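Long-range contact in ribulose bisphosphate carboxylase (Hyperthermus butylicus DSM 5456, PDB 6HUN), which probably adds carbon dioxide and water to ribulose 1,5-bisphosphate, yielding two molecules of 3-phosphoglycerate, within an archaeal AMP degradation pathway: residues A[151-156]-A[374-379]. Residues are numbered along the deposited sequence; the frame is centred on the assembly and turned at random.
Sequences PGPNKG and KPVFPV
The buried ring of Pro153, in segment 151-156, presses against residues 374-376, which lead into strand 377-380. Its CG lies 3.2 Å from Lys374 O and 3.5 Å from Val376 CG2, the Pro153 ring and the Val376 side chain being roughly perpendicular. An alanine here would lose CG and CD, and with them probably the contact with Val376 CG2 and the packing on Lys374 O. Beside the ring, CA of Gly156 comes within 3.1 Å of Pro375 O, and a side chain on this glycine would collide with Lys374 CB. The exposed side belongs to Lys374. Its aliphatic chain, stretched out from CG onward, passes Pro153 O and Lys155 O before NZ donates to Asn154 O at 3.0 Å, from above the carbonyl plane. One water donates to Pro151 O and Pro153 O and accepts from Lys374 N (3.0 Å), tying the two backbones together. Asp325 OD1 receives the N-H groups of Lys155 and Gly156, while Lys155 NZ forms a salt bridge with Asp289. The contact fastens the loop before helix 156-164 to the entry of the seventh strand of the TIM barrel, where Val376 and Phe377 pack on strand 326-328 and Phe377 also meets helix 156-164.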
ATOM      1  N   PRO A 151       9.932 -10.028 -13.761  1.00 33.37           N
ATOM      2  CA  PRO A 151      10.451 -11.426 -13.791  1.00 29.98           C
ATOM      3  C   PRO A 151       9.355 -12.457 -13.785  1.00 29.89           C
ATOM      4  O   PRO A 151       9.543 -13.567 -14.316  1.00 30.77           O
ATOM      5  CB  PRO A 151      11.272 -11.548 -12.496  1.00 30.74           C
ATOM      6  CG  PRO A 151      10.651 -10.459 -11.588  1.00 31.57           C
ATOM      7  CD  PRO A 151      10.277  -9.344 -12.506  1.00 33.63           C
ATOM      8  N   GLY A 152       8.231 -12.121 -13.158  1.00 28.74           N
ATOM      9  CA  GLY A 152       7.189 -13.099 -12.872  1.00 26.59           C
ATOM     10  C   GLY A 152       7.659 -14.091 -11.826  1.00 27.24           C
ATOM     11  O   GLY A 152       8.723 -13.935 -11.193  1.00 28.70           O
ATOM     12  N   PRO A 153       6.854 -15.120 -11.589  1.00 27.79           N
ATOM     13  CA  PRO A 153       7.189 -16.090 -10.548  1.00 25.11           C
ATOM     14  C   PRO A 153       8.532 -16.754 -10.832  1.00 27.83           C
ATOM     15  O   PRO A 153       8.918 -16.992 -12.005  1.00 30.44           O
ATOM     16  CB  PRO A 153       6.015 -17.104 -10.613  1.00 24.72           C
ATOM     17  CG  PRO A 153       4.847 -16.319 -11.234  1.00 24.76           C
ATOM     18  CD  PRO A 153       5.522 -15.338 -12.202  1.00 24.84           C
ATOM     19  N   ASN A 154       9.264 -17.027  -9.744  1.00 26.95           N
ATOM     20  CA  ASN A 154      10.556 -17.730  -9.846  1.00 30.98           C
ATOM     21  C   ASN A 154      10.321 -19.201 -10.164  1.00 32.57           C
ATOM     22  O   ASN A 154      11.033 -19.819 -10.959  1.00 32.97           O
ATOM     23  CB  ASN A 154      11.304 -17.645  -8.534  1.00 28.66           C
ATOM     24  CG  ASN A 154      12.762 -18.130  -8.648  1.00 32.62           C
ATOM     25  OD1 ASN A 154      13.358 -18.014  -9.692  1.00 32.92           O
ATOM     26  ND2 ASN A 154      13.328 -18.637  -7.557  1.00 34.85           N
ATOM     27  N   LYS A 155       9.311 -19.766  -9.526  1.00 29.37           N
ATOM     28  CA  LYS A 155       9.041 -21.212  -9.597  1.00 35.36           C
ATOM     29  C   LYS A 155       7.754 -21.535 -10.323  1.00 34.28           C
ATOM     30  O   LYS A 155       7.752 -22.409 -11.197  1.00 34.66           O
ATOM     31  CB  LYS A 155       8.992 -21.820  -8.194  1.00 30.07           C
ATOM     32  CG  LYS A 155      10.345 -21.760  -7.437  1.00 33.05           C
ATOM     33  CD  LYS A 155      11.336 -22.648  -8.111  1.00 40.80           C
ATOM     34  CE  LYS A 155      12.680 -22.511  -7.427  1.00 46.82           C
ATOM     35  NZ  LYS A 155      13.522 -23.609  -7.919  1.00 49.75           N
ATOM     36  N   GLY A 156       6.708 -20.794 -10.050  1.00 32.31           N
ATOM     37  CA  GLY A 156       5.396 -21.057 -10.630  1.00 35.25           C
ATOM     38  C   GLY A 156       4.789 -22.360 -10.107  1.00 35.24           C
ATOM     39  O   GLY A 156       5.331 -23.039  -9.228  1.00 33.41           O
ATOM     40  N   LYS A 374       5.543 -17.093 -15.552  1.00 30.36           N
ATOM     41  CA  LYS A 374       5.044 -18.411 -15.155  1.00 29.64           C
ATOM     42  C   LYS A 374       3.694 -18.255 -14.466  1.00 31.34           C
ATOM     43  O   LYS A 374       3.399 -17.173 -13.965  1.00 28.65           O
ATOM     44  CB  LYS A 374       6.003 -19.045 -14.158  1.00 33.60           C
ATOM     45  CG  LYS A 374       7.345 -19.588 -14.876  1.00 36.56           C
ATOM     46  CD  LYS A 374       8.381 -19.916 -13.893  1.00 38.48           C
ATOM     47  CE  LYS A 374       9.599 -20.606 -14.673  1.00 51.35           C
ATOM     48  NZ  LYS A 374      10.725 -20.777 -13.765  1.00 58.91           N
ATOM     49  N   PRO A 375       2.857 -19.280 -14.507  1.00 28.77           N
ATOM     50  CA  PRO A 375       1.588 -19.244 -13.758  1.00 29.62           C
ATOM     51  C   PRO A 375       1.791 -19.302 -12.248  1.00 31.29           C
ATOM     52  O   PRO A 375       2.770 -19.830 -11.727  1.00 32.67           O
ATOM     53  CB  PRO A 375       0.837 -20.475 -14.259  1.00 33.30           C
ATOM     54  CG  PRO A 375       1.910 -21.407 -14.696  1.00 36.01           C
ATOM     55  CD  PRO A 375       3.071 -20.564 -15.220  1.00 35.29           C
ATOM     56  N   VAL A 376       0.795 -18.801 -11.545  1.00 27.47           N
ATOM     57  CA  VAL A 376       0.790 -18.658 -10.090  1.00 25.02           C
ATOM     58  C   VAL A 376      -0.187 -19.696  -9.518  1.00 26.00           C
ATOM     59  O   VAL A 376      -1.250 -19.876 -10.084  1.00 26.34           O
ATOM     60  CB  VAL A 376       0.330 -17.219  -9.731  1.00 24.11           C
ATOM     61  CG1 VAL A 376       0.056 -17.132  -8.255  1.00 25.52           C
ATOM     62  CG2 VAL A 376       1.486 -16.242 -10.180  1.00 26.27           C
ATOM     63  N   PHE A 377       0.106 -20.260  -8.331  1.00 26.45           N
ATOM     64  CA  PHE A 377      -0.872 -21.103  -7.593  1.00 27.38           C
ATOM     65  C   PHE A 377      -1.935 -20.235  -6.928  1.00 26.65           C
ATOM     66  O   PHE A 377      -1.617 -19.491  -6.001  1.00 25.92           O
ATOM     67  CB  PHE A 377      -0.178 -21.904  -6.493  1.00 32.67           C
ATOM     68  CG  PHE A 377       0.069 -23.356  -6.818  1.00 29.83           C
ATOM     69  CD1 PHE A 377      -0.995 -24.230  -7.174  1.00 34.53           C
ATOM     70  CD2 PHE A 377       1.355 -23.862  -6.748  1.00 30.80           C
ATOM     71  CE1 PHE A 377      -0.764 -25.591  -7.463  1.00 35.73           C
ATOM     72  CE2 PHE A 377       1.597 -25.190  -7.048  1.00 32.85           C
ATOM     73  CZ  PHE A 377       0.569 -26.053  -7.419  1.00 35.19           C
ATOM     74  N   PRO A 378      -3.201 -20.352  -7.297  1.00 27.03           N
ATOM     75  CA  PRO A 378      -4.252 -19.703  -6.515  1.00 26.76           C
ATOM     76  C   PRO A 378      -4.365 -20.438  -5.197  1.00 29.59           C
ATOM     77  O   PRO A 378      -4.225 -21.675  -5.135  1.00 32.58           O
ATOM     78  CB  PRO A 378      -5.529 -19.905  -7.358  1.00 35.09           C
ATOM     79  CG  PRO A 378      -5.080 -20.406  -8.656  1.00 33.02           C
ATOM     80  CD  PRO A 378      -3.710 -21.049  -8.491  1.00 32.51           C
ATOM     81  N   VAL A 379      -4.651 -19.680  -4.153  1.00 27.30           N
ATOM     82  CA  VAL A 379      -4.858 -20.235  -2.826  1.00 28.30           C
ATOM     83  C   VAL A 379      -6.332 -20.102  -2.470  1.00 33.88           C
ATOM     84  O   VAL A 379      -6.909 -19.013  -2.589  1.00 30.52           O
ATOM     85  CB  VAL A 379      -3.964 -19.522  -1.808  1.00 32.67           C
ATOM     86  CG1 VAL A 379      -4.307 -19.982  -0.388  1.00 32.89           C
ATOM     87  CG2 VAL A 379      -2.481 -19.723  -2.229  1.00 27.17           C
TER
HETATM   88  O   HOH W   1       8.124 -16.136 -14.436  1.00 30.73           O